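Local coordinates for protein putative phosphomethylpyrimidine kinase (Bacteroides thetaiotaomicron, PDB 3MBH) that probably phosphorylates pyridoxal with ATP, as pyridoxal kinases of the ribokinase clan do, and holds pyridoxal in its pocket, at residues F57-I68 and Y85-I94; M127-I137 and L150-Y158. All coordinates share one frame; numbering follows the deposited sequence. Where two conformers were deposited one is given.

Contact 1 of 2, residues F57-I68 and Y85-I94; sequences FLDLTDEMPKII and YLGSPRQIQI. With PXL (3-hydroxy-5-(hydroxymethyl)-2-methylisonicotinaldehyde), chain G.
Thr61, Gln91 and Ile94 bury the most surface between residues 57-68 and 85-94. The small, branched Thr61 faces two ways. Its OG1 accepts a nearly straight bond from Gln91 NE2 (3.0 Å, N-H...O angle 164°), lying almost in the amide plane, and a second from Ser88 OG at 2.8 Å. With CG2 anti to the backbone N, the methyl is turned to the apolar side, where it meets Ile94 CD1 at 3.7 Å.

Gln91 suits a buried place because its amide offers one acceptor and one donor group without charge. OE1 takes the amide proton of Gly87 (N to OE1 2.9 Å) from above the carbonyl plane, while NE2 is also bonded to Thr43 O; together these fix the flip of the amide. Ile94 lies one helical turn further on. Its CD1 packs on Thr61 and the Pro65 ring, and its CG2 touches Ile68 CD1 at 3.8 Å.

Toward the solvent, Arg90 NH2 forms a salt bridge with Asp59 OD2 (2.9 Å), the guanidinium and carboxylate planes 63° apart. A water joins Arg90 NH1 to Asp62 OD2. Asp59 OD1 also accepts from Thr61 N, closing an Asx turn at the end of strand 57-59.

At the other end, Phe57 CE1 lies 4.0 Å from Tyr85 OH, at the edge of that ring, and one face of the Tyr85 ring lies against pyridoxal, whose methyl C2A sits over its centre. The contact thus ties strand 57-59 to the loop following strand 80-83, and the start of helix 64-73 to that of helix 91-102, at the edge of the substrate pocket of a ribokinase-like fold.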
loop_
_atom_site.group_PDB
_atom_site.type_symbol
_atom_site.label_atom_id
_atom_site.label_comp_id
_atom_site.label_asym_id
_atom_site.label_seq_id
_atom_site.Cartn_x
_atom_site.Cartn_y
_atom_site.Cartn_z
ATOM N N PHE A 57 35.248 -0.854 21.788
ATOM C CA PHE A 57 34.679 0.381 22.257
ATOM C C PHE A 57 35.624 1.560 21.964
ATOM O O PHE A 57 36.772 1.546 22.352
ATOM C CB PHE A 57 34.426 0.285 23.761
ATOM C CG PHE A 57 33.756 1.478 24.320
ATOM C CD1 PHE A 57 32.397 1.627 24.200
ATOM C CD2 PHE A 57 34.492 2.508 24.893
ATOM C CE1 PHE A 57 31.746 2.745 24.683
ATOM C CE2 PHE A 57 33.850 3.644 25.376
ATOM C CZ PHE A 57 32.480 3.756 25.287
ATOM N N LEU A 58 35.120 2.570 21.264
ATOM C CA LEU A 58 35.823 3.813 21.065
ATOM C C LEU A 58 34.894 4.982 21.512
ATOM O O LEU A 58 33.831 5.234 20.914
ATOM C CB LEU A 58 36.213 3.994 19.603
ATOM C CG LEU A 58 37.012 5.275 19.291
ATOM C CD1 LEU A 58 38.432 5.322 19.923
ATOM C CD2 LEU A 58 37.066 5.451 17.793
ATOM N N ASP A 59 35.378 5.721 22.496
ATOM C CA ASP A 59 34.675 6.834 23.133
ATOM C C ASP A 59 34.833 8.003 22.207
ATOM O O ASP A 59 35.951 8.381 21.906
ATOM C CB ASP A 59 35.384 7.140 24.487
ATOM C CG ASP A 59 34.827 8.402 25.212
ATOM O OD1 ASP A 59 33.816 9.014 24.811
ATOM O OD2 ASP A 59 35.419 8.762 26.257
ATOM N N LEU A 60 33.748 8.604 21.766
ATOM C CA LEU A 60 33.868 9.756 20.846
ATOM C C LEU A 60 33.647 11.145 21.515
ATOM O O LEU A 60 33.400 12.155 20.795
ATOM C CB LEU A 60 32.939 9.581 19.642
ATOM C CG LEU A 60 33.235 8.409 18.681
ATOM C CD1 LEU A 60 32.081 8.333 17.678
ATOM C CD2 LEU A 60 34.588 8.582 17.994
ATOM N N THR A 61 33.755 11.186 22.852
ATOM C CA THR A 61 33.515 12.402 23.636
ATOM C C THR A 61 34.250 13.589 23.039
ATOM O O THR A 61 33.654 14.639 22.833
ATOM C CB THR A 61 33.943 12.257 25.126
ATOM O OG1 THR A 61 33.241 11.146 25.707
ATOM C CG2 THR A 61 33.696 13.588 25.975
ATOM N N ASP A 62 35.534 13.409 22.750
ATOM C CA ASP A 62 36.291 14.525 22.265
ATOM C C ASP A 62 36.058 14.932 20.805
ATOM O O ASP A 62 36.454 16.032 20.418
ATOM C CB ASP A 62 37.743 14.311 22.556
ATOM C CG ASP A 62 38.005 14.215 24.067
ATOM O OD1 ASP A 62 37.441 15.030 24.827
ATOM O OD2 ASP A 62 38.752 13.297 24.479
ATOM N N GLU A 63 35.392 14.096 20.016
ATOM C CA GLU A 63 35.018 14.507 18.667
ATOM C C GLU A 63 33.708 15.301 18.641
ATOM O O GLU A 63 33.492 16.100 17.731
ATOM C CB GLU A 63 34.900 13.306 17.765
ATOM C CG GLU A 63 34.925 13.627 16.274
ATOM C CD GLU A 63 36.233 14.292 15.795
ATOM O OE1 GLU A 63 37.287 14.121 16.450
ATOM O OE2 GLU A 63 36.193 14.990 14.748
HETATM N N MSE A 64 32.849 15.097 19.627
HETATM C CA MSE A 64 31.514 15.691 19.625
HETATM C C MSE A 64 31.542 17.235 19.605
HETATM O O MSE A 64 30.838 17.858 18.813
HETATM C CB MSE A 64 30.669 15.149 20.805
HETATM C CG MSE A 64 30.291 13.663 20.665
HETATM SE SE MSE A 64 29.520 12.814 22.238
HETATM C CE MSE A 64 30.623 13.701 23.498
ATOM N N PRO A 65 32.372 17.858 20.447
ATOM C CA PRO A 65 32.438 19.327 20.333
ATOM C C PRO A 65 32.898 19.794 18.944
ATOM O O PRO A 65 32.493 20.861 18.468
ATOM C CB PRO A 65 33.459 19.747 21.430
ATOM C CG PRO A 65 33.434 18.547 22.411
ATOM C CD PRO A 65 33.269 17.343 21.490
ATOM N N LYS A 66 33.759 19.007 18.308
ATOM C CA LYS A 66 34.271 19.376 16.980
ATOM C C LYS A 66 33.149 19.303 15.947
ATOM O O LYS A 66 33.022 20.214 15.090
ATOM C CB LYS A 66 35.433 18.453 16.598
ATOM C CG LYS A 66 36.652 18.600 17.538
ATOM C CD LYS A 66 37.776 17.653 17.077
ATOM C CE LYS A 66 38.989 17.779 17.920
ATOM N NZ LYS A 66 39.866 16.657 17.613
ATOM N N ILE A 67 32.297 18.284 16.069
ATOM C CA ILE A 67 31.132 18.146 15.211
ATOM C C ILE A 67 30.121 19.282 15.471
ATOM O O ILE A 67 29.679 19.958 14.543
ATOM C CB ILE A 67 30.458 16.768 15.378
ATOM C CG1 ILE A 67 31.372 15.655 14.824
ATOM C CG2 ILE A 67 29.116 16.753 14.678
ATOM C CD1 ILE A 67 30.945 14.203 15.324
ATOM N N ILE A 68 29.764 19.502 16.732
ATOM C CA ILE A 68 28.855 20.611 17.098
ATOM C C ILE A 68 29.344 21.946 16.497
ATOM O O ILE A 68 28.544 22.722 15.919
ATOM C CB ILE A 68 28.710 20.666 18.612
ATOM C CG1 ILE A 68 27.942 19.416 19.095
ATOM C CG2 ILE A 68 28.016 21.982 19.093
ATOM C CD1 ILE A 68 28.011 19.158 20.646
ATOM N N TYR A 85 22.226 6.237 24.424
ATOM C CA TYR A 85 23.466 5.734 25.001
ATOM C C TYR A 85 24.602 6.746 24.784
ATOM O O TYR A 85 24.909 7.091 23.684
ATOM C CB TYR A 85 23.799 4.374 24.393
ATOM C CG TYR A 85 24.998 3.640 24.978
ATOM C CD1 TYR A 85 26.297 4.046 24.673
ATOM C CD2 TYR A 85 24.835 2.555 25.860
ATOM C CE1 TYR A 85 27.390 3.401 25.194
ATOM C CE2 TYR A 85 25.931 1.900 26.361
ATOM C CZ TYR A 85 27.217 2.346 26.034
ATOM O OH TYR A 85 28.329 1.710 26.515
ATOM N N LEU A 86 25.236 7.171 25.863
ATOM C CA LEU A 86 26.354 8.112 25.842
ATOM C C LEU A 86 27.656 7.406 26.179
ATOM O O LEU A 86 27.681 6.407 26.888
ATOM C CB LEU A 86 26.121 9.246 26.847
ATOM C CG LEU A 86 24.796 9.974 26.682
ATOM C CD1 LEU A 86 24.620 11.118 27.744
ATOM C CD2 LEU A 86 24.616 10.543 25.276
ATOM N N GLY A 87 28.742 7.900 25.647
ATOM C CA GLY A 87 30.022 7.199 25.731
ATOM C C GLY A 87 30.939 7.484 26.912
ATOM O O GLY A 87 31.927 6.778 27.095
ATOM N N SER A 88 30.646 8.530 27.697
ATOM C CA SER A 88 31.364 8.769 28.933
ATOM C C SER A 88 30.536 9.730 29.797
ATOM O O SER A 88 29.636 10.388 29.318
ATOM C CB SER A 88 32.769 9.384 28.661
ATOM O OG SER A 88 32.654 10.791 28.386
ATOM N N PRO A 89 30.856 9.847 31.075
ATOM C CA PRO A 89 30.140 10.845 31.885
ATOM C C PRO A 89 30.351 12.307 31.479
ATOM O O PRO A 89 29.521 13.158 31.812
ATOM C CB PRO A 89 30.644 10.584 33.309
ATOM C CG PRO A 89 31.204 9.166 33.223
ATOM C CD PRO A 89 31.723 8.971 31.861
ATOM N N ARG A 90 31.455 12.596 30.798
ATOM C CA ARG A 90 31.749 13.935 30.298
ATOM C C ARG A 90 30.729 14.385 29.214
ATOM O O ARG A 90 30.571 15.553 28.944
ATOM C CB ARG A 90 33.182 13.987 29.745
ATOM C CG ARG A 90 34.219 13.894 30.826
ATOM C CD ARG A 90 35.645 13.615 30.380
ATOM N NE ARG A 90 35.778 12.200 29.984
ATOM C CZ ARG A 90 36.054 11.774 28.760
ATOM N NH1 ARG A 90 36.312 12.618 27.776
ATOM N NH2 ARG A 90 36.158 10.471 28.535
ATOM N N GLN A 91 30.065 13.440 28.584
ATOM C CA GLN A 91 29.139 13.776 27.523
ATOM C C GLN A 91 27.889 14.442 28.030
ATOM O O GLN A 91 27.280 15.194 27.301
ATOM C CB GLN A 91 28.762 12.543 26.683
ATOM C CG GLN A 91 29.987 11.934 26.021
ATOM C CD GLN A 91 29.676 10.900 24.969
ATOM O OE1 GLN A 91 28.506 10.646 24.676
ATOM N NE2 GLN A 91 30.719 10.253 24.436
ATOM N N ILE A 92 27.526 14.223 29.282
ATOM C CA ILE A 92 26.258 14.786 29.730
ATOM C C ILE A 92 26.262 16.309 29.582
ATOM O O ILE A 92 25.348 16.881 29.010
ATOM C CB ILE A 92 25.838 14.348 31.114
ATOM C CG1 ILE A 92 25.196 12.950 31.021
ATOM C CG2 ILE A 92 24.810 15.404 31.695
ATOM C CD1 ILE A 92 26.243 11.745 30.818
ATOM N N GLN A 93 27.337 16.947 29.980
ATOM C CA GLN A 93 27.377 18.411 29.940
ATOM C C GLN A 93 27.543 18.955 28.524
ATOM O O GLN A 93 27.015 19.994 28.184
ATOM C CB GLN A 93 28.454 18.953 30.868
ATOM C CG GLN A 93 27.998 19.160 32.284
ATOM C CD GLN A 93 26.777 20.131 32.438
ATOM O OE1 GLN A 93 26.673 21.187 31.784
ATOM N NE2 GLN A 93 25.859 19.737 33.289
ATOM N N ILE A 94 28.290 18.243 27.715
ATOM C CA ILE A 94 28.413 18.568 26.275
ATOM C C ILE A 94 27.047 18.513 25.613
ATOM O O ILE A 94 26.646 19.410 24.842
ATOM C CB ILE A 94 29.412 17.650 25.537
ATOM C CG1 ILE A 94 30.808 17.870 26.114
ATOM C CG2 ILE A 94 29.368 17.945 24.014
ATOM C CD1 ILE A 94 31.868 16.802 25.747
HETATM O OP4 PXL G . 19.947 1.684 24.166
HETATM C C5A PXL G . 20.472 0.395 24.444
HETATM C C5 PXL G . 21.953 0.369 24.051
HETATM C C6 PXL G . 22.575 1.279 23.220
HETATM N N1 PXL G . 23.878 1.211 22.946
HETATM C C2 PXL G . 24.735 0.262 23.375
HETATM C C3 PXL G . 24.184 -0.779 24.255
HETATM C C4 PXL G . 22.749 -0.683 24.611
HETATM C C4A PXL G . 22.038 -1.665 25.426
HETATM O O4A PXL G . 22.654 -2.674 25.569
HETATM O O3 PXL G . 24.911 -1.763 24.807
HETATM C C2A PXL G . 26.169 0.358 22.881
HETATM O O HOH W 1 37.490 11.206 25.520
#

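Contact 2 of 2, residues M127-I137 and L150-Y158; sequences MEMVKEMRHLI and LFYLLDEPY
Arg134 reaches from helix 127-136 with its chain extended from CG to NE and lays its guanidinium edge-on against the carbonyl of Tyr152. Both NE and NH2 bond to the same oxygen, a side-on grip: NH2 to Tyr152 O is 2.8 Å and comes nearly along the carbonyl axis, whereas NE lies in the carbonyl plane at 3.1 Å from that oxygen. Because Tyr152 O sits almost in the guanidinium plane, the pair of bonds would resist rotation of the group. A weak bond links NE to Leu153 O as well.

The acceptors belong to the last turn of helix 147-154, which ends at Asp155 in a Schellman motif with positive phi. An arginine suits this helix C-terminus, since its charge probably complements the negative end of the helix dipole. Asp155 adds a salt bridge, OD1 lying 2.9 Å from Arg134 NH2 although the hydrogen bond itself is weak; carboxylate and guanidinium planes stand 63° apart. A water accepting from Arg134 NH1 also donates to Asp155 OD1.

The axes of 127-136 and 150-154 cross at -81°, nearly perpendicular. Leu153 CD2 lies against the backbone of Arg134 and passes its aliphatic CG at 4.0 Å, the two side chains running in opposite directions. Ile137 CD1 meets that same leucine methyl tip to tip. Val130, with CG1 anti to its backbone N, sets CG1 against Tyr152 CB and CG2 against its CD1, the side chains crossing at about a right angle. Selenomethionine Met127 brings SE obliquely to the Tyr152 ring, 4.1 Å from CE1, in a Met-aromatic contact.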
loop_
_atom_site.group_PDB
_atom_site.type_symbol
_atom_site.label_atom_id
_atom_site.label_comp_id
_atom_site.label_asym_id
_atom_site.label_seq_id
_atom_site.Cartn_x
_atom_site.Cartn_y
_atom_site.Cartn_z
HETATM N N MSE A 127 28.058 4.721 39.026
HETATM C CA MSE A 127 27.185 5.736 39.534
HETATM C C MSE A 127 27.474 7.127 38.936
HETATM O O MSE A 127 26.619 7.965 38.990
HETATM C CB MSE A 127 27.179 5.780 41.061
HETATM C CG MSE A 127 26.512 4.579 41.776
HETATM SE SE MSE A 127 24.734 4.218 41.130
HETATM C CE MSE A 127 23.855 5.805 41.875
ATOM N N GLU A 128 28.667 7.367 38.372
ATOM C CA GLU A 128 28.929 8.682 37.772
ATOM C C GLU A 128 28.054 8.917 36.553
ATOM O O GLU A 128 27.491 9.996 36.346
ATOM C CB GLU A 128 30.377 8.811 37.328
ATOM C CG GLU A 128 31.310 9.170 38.316
ATOM C CD GLU A 128 30.849 10.254 39.282
ATOM O OE1 GLU A 128 30.468 11.358 38.855
ATOM O OE2 GLU A 128 30.933 9.984 40.501
HETATM N N MSE A 129 27.930 7.896 35.725
HETATM C CA MSE A 129 27.016 7.962 34.609
HETATM C C MSE A 129 25.588 8.197 35.134
HETATM O O MSE A 129 24.880 9.055 34.603
HETATM C CB MSE A 129 27.105 6.706 33.747
HETATM C CG MSE A 129 26.230 6.771 32.584
HETATM SE SE MSE A 129 26.983 8.047 31.171
HETATM C CE MSE A 129 28.746 7.509 31.385
ATOM N N VAL A 130 25.192 7.521 36.206
ATOM C CA VAL A 130 23.841 7.697 36.750
ATOM C C VAL A 130 23.631 9.133 37.246
ATOM O O VAL A 130 22.681 9.788 36.841
ATOM C CB VAL A 130 23.564 6.733 37.887
ATOM C CG1 VAL A 130 22.216 6.965 38.405
ATOM C CG2 VAL A 130 23.673 5.231 37.400
ATOM N N LYS A 131 24.558 9.631 38.095
ATOM C CA LYS A 131 24.445 10.991 38.619
ATOM C C LYS A 131 24.370 12.023 37.476
ATOM O O LYS A 131 23.533 12.907 37.524
ATOM C CB LYS A 131 25.571 11.331 39.606
ATOM C CG LYS A 131 25.600 10.424 40.809
ATOM C CD LYS A 131 26.575 10.861 41.848
ATOM C CE LYS A 131 27.979 10.630 41.429
ATOM N NZ LYS A 131 28.843 10.225 42.603
ATOM N N GLU A 132 25.189 11.887 36.433
ATOM C CA GLU A 132 25.122 12.822 35.293
ATOM C C GLU A 132 23.789 12.713 34.523
ATOM O O GLU A 132 23.183 13.730 34.109
ATOM C CB GLU A 132 26.323 12.623 34.362
ATOM C CG GLU A 132 27.678 12.987 34.960
ATOM C CD GLU A 132 27.800 14.486 35.290
ATOM O OE1 GLU A 132 27.455 15.325 34.438
ATOM O OE2 GLU A 132 28.254 14.815 36.399
HETATM N N MSE A 133 23.317 11.483 34.319
HETATM C CA MSE A 133 22.082 11.298 33.589
HETATM C C MSE A 133 20.919 11.989 34.310
HETATM O O MSE A 133 20.029 12.539 33.665
HETATM C CB MSE A 133 21.810 9.822 33.359
HETATM C CG MSE A 133 20.632 9.522 32.460
HETATM SE SE MSE A 133 20.888 10.243 30.643
HETATM C CE MSE A 133 22.055 8.877 29.907
ATOM N N ARG A 134 20.940 11.967 35.645
ATOM C CA ARG A 134 19.970 12.695 36.440
ATOM C C ARG A 134 19.899 14.183 36.076
ATOM O O ARG A 134 18.830 14.787 36.119
ATOM C CB ARG A 134 20.278 12.573 37.952
ATOM C CG ARG A 134 19.933 11.216 38.533
ATOM C CD ARG A 134 20.370 11.134 39.968
ATOM N NE ARG A 134 20.298 9.766 40.453
ATOM C CZ ARG A 134 21.081 9.249 41.387
ATOM N NH1 ARG A 134 22.039 9.975 41.934
ATOM N NH2 ARG A 134 20.921 7.995 41.771
ATOM N N HIS A 135 21.035 14.763 35.707
ATOM C CA HIS A 135 21.065 16.118 35.222
ATOM C C HIS A 135 20.481 16.258 33.812
ATOM O O HIS A 135 19.683 17.169 33.562
ATOM C CB HIS A 135 22.496 16.709 35.205
ATOM C CG HIS A 135 22.538 18.131 34.737
ATOM N ND1 HIS A 135 22.028 19.171 35.485
ATOM C CD2 HIS A 135 22.978 18.681 33.584
ATOM C CE1 HIS A 135 22.188 20.308 34.827
ATOM N NE2 HIS A 135 22.778 20.043 33.678
ATOM N N LEU A 136 20.906 15.391 32.914
ATOM C CA LEU A 136 20.489 15.488 31.529
ATOM C C LEU A 136 18.956 15.401 31.401
ATOM O O LEU A 136 18.364 16.130 30.605
ATOM C CB LEU A 136 21.154 14.422 30.667
ATOM C CG LEU A 136 20.830 14.545 29.170
ATOM C CD1 LEU A 136 21.243 15.948 28.619
ATOM C CD2 LEU A 136 21.444 13.371 28.353
ATOM N N ILE A 137 18.303 14.566 32.197
ATOM C CA ILE A 137 16.846 14.449 32.022
ATOM C C ILE A 137 16.106 15.770 32.322
ATOM O O ILE A 137 15.020 15.959 31.808
ATOM C CB ILE A 137 16.181 13.287 32.792
ATOM C CG1 ILE A 137 16.301 13.483 34.327
ATOM C CG2 ILE A 137 16.668 11.925 32.245
ATOM C CD1 ILE A 137 15.372 12.658 35.073
ATOM N N LEU A 150 14.473 3.994 35.964
ATOM C CA LEU A 150 13.644 4.836 36.816
ATOM C C LEU A 150 14.183 4.879 38.230
ATOM O O LEU A 150 14.268 5.949 38.860
ATOM C CB LEU A 150 12.192 4.344 36.876
ATOM C CG LEU A 150 11.379 4.993 38.030
ATOM C CD1 LEU A 150 10.788 6.276 37.571
ATOM C CD2 LEU A 150 10.369 4.089 38.505
ATOM N N PHE A 151 14.491 3.714 38.773
ATOM C CA PHE A 151 14.941 3.697 40.161
ATOM C C PHE A 151 16.363 4.293 40.280
ATOM O O PHE A 151 16.639 5.012 41.233
ATOM C CB PHE A 151 14.827 2.295 40.736
ATOM C CG PHE A 151 13.409 1.883 41.005
ATOM C CD1 PHE A 151 12.679 2.501 42.006
ATOM C CD2 PHE A 151 12.806 0.907 40.265
ATOM C CE1 PHE A 151 11.380 2.151 42.242
ATOM C CE2 PHE A 151 11.480 0.539 40.503
ATOM C CZ PHE A 151 10.780 1.164 41.476
ATOM N N TYR A 152 17.223 4.081 39.281
ATOM C CA TYR A 152 18.533 4.766 39.262
ATOM C C TYR A 152 18.364 6.298 39.222
ATOM O O TYR A 152 19.005 7.017 39.973
ATOM C CB TYR A 152 19.390 4.282 38.098
ATOM C CG TYR A 152 20.120 2.987 38.423
ATOM C CD1 TYR A 152 21.072 2.935 39.455
ATOM C CD2 TYR A 152 19.862 1.815 37.715
ATOM C CE1 TYR A 152 21.738 1.725 39.738
ATOM C CE2 TYR A 152 20.489 0.627 38.016
ATOM C CZ TYR A 152 21.419 0.587 39.023
ATOM O OH TYR A 152 22.059 -0.605 39.281
ATOM N N LEU A 153 17.434 6.790 38.412
ATOM C CA LEU A 153 17.191 8.228 38.322
ATOM C C LEU A 153 16.631 8.797 39.627
ATOM O O LEU A 153 17.042 9.874 40.038
ATOM C CB LEU A 153 16.262 8.576 37.181
ATOM C CG LEU A 153 16.854 8.394 35.793
ATOM C CD1 LEU A 153 15.825 8.432 34.687
ATOM C CD2 LEU A 153 17.960 9.438 35.583
ATOM N N LEU A 154 15.717 8.075 40.279
ATOM C CA LEU A 154 15.152 8.531 41.545
ATOM C C LEU A 154 16.061 8.242 42.767
ATOM O O LEU A 154 15.751 8.677 43.865
ATOM C CB LEU A 154 13.785 7.900 41.742
ATOM C CG LEU A 154 12.694 8.344 40.770
ATOM C CD1 LEU A 154 11.397 7.665 41.095
ATOM C CD2 LEU A 154 12.506 9.849 40.808
ATOM N N ASP A 155 17.163 7.514 42.571
ATOM C CA ASP A 155 18.077 7.144 43.637
ATOM C C ASP A 155 17.307 6.393 44.708
ATOM O O ASP A 155 17.322 6.778 45.859
ATOM C CB ASP A 155 18.777 8.389 44.221
ATOM C CG ASP A 155 20.027 8.056 45.040
ATOM O OD1 ASP A 155 20.850 7.210 44.601
ATOM O OD2 ASP A 155 20.221 8.685 46.113
ATOM N N GLU A 156 16.614 5.344 44.296
ATOM C CA GLU A 156 15.888 4.462 45.177
ATOM C C GLU A 156 16.169 3.028 44.729
ATOM O O GLU A 156 16.423 2.779 43.558
ATOM C CB GLU A 156 14.395 4.714 45.090
ATOM C CG GLU A 156 13.943 6.067 45.580
ATOM C CD GLU A 156 13.987 6.193 47.091
ATOM O OE1 GLU A 156 13.256 5.444 47.774
ATOM O OE2 GLU A 156 14.750 7.043 47.612
ATOM N N PRO A 157 16.102 2.067 45.653
ATOM C CA PRO A 157 16.423 0.698 45.263
ATOM C C PRO A 157 15.372 0.129 44.320
ATOM O O PRO A 157 14.186 0.459 44.443
ATOM C CB PRO A 157 16.415 -0.079 46.587
ATOM C CG PRO A 157 16.202 0.906 47.660
ATOM C CD PRO A 157 15.773 2.201 47.081
ATOM N N TYR A 158 15.834 -0.703 43.391
ATOM C CA TYR A 158 14.993 -1.375 42.419
ATOM C C TYR A 158 13.878 -2.117 43.124
ATOM O O TYR A 158 14.115 -2.798 44.118
ATOM C CB TYR A 158 15.827 -2.352 41.561
ATOM C CG TYR A 158 14.997 -3.021 40.494
ATOM C CD1 TYR A 158 14.735 -2.371 39.298
ATOM C CD2 TYR A 158 14.410 -4.260 40.699
ATOM C CE1 TYR A 158 13.924 -2.943 38.321
ATOM C CE2 TYR A 158 13.598 -4.847 39.715
ATOM C CZ TYR A 158 13.369 -4.191 38.534
ATOM O OH TYR A 158 12.556 -4.719 37.550
HETATM O O HOH W 2 23.498 8.410 43.906
#

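In the fold
Both contacts are partly buried, and they adjoin: helix 91-102, which begins in contact 1, packs against helix 127-136 of contact 2 through Ile92 on Glu132 and Gln93 on His135, while Met129 covers Pro89. Contact 1 joins a strand and the start of helix 64-73 to a loop and the start of helix 91-102; a hydroxyl and an amide bond inside, and the carboxylate of Asp59 links them to the arginine near the surface. In contact 2 two helices cross, and an arginine serves carbonyls at a helix end and the aspartate after it. Contact 1 reaches the pyridoxal pocket and, through Leu58 and Leu60, a second subunit; contact 2 meets no other chain.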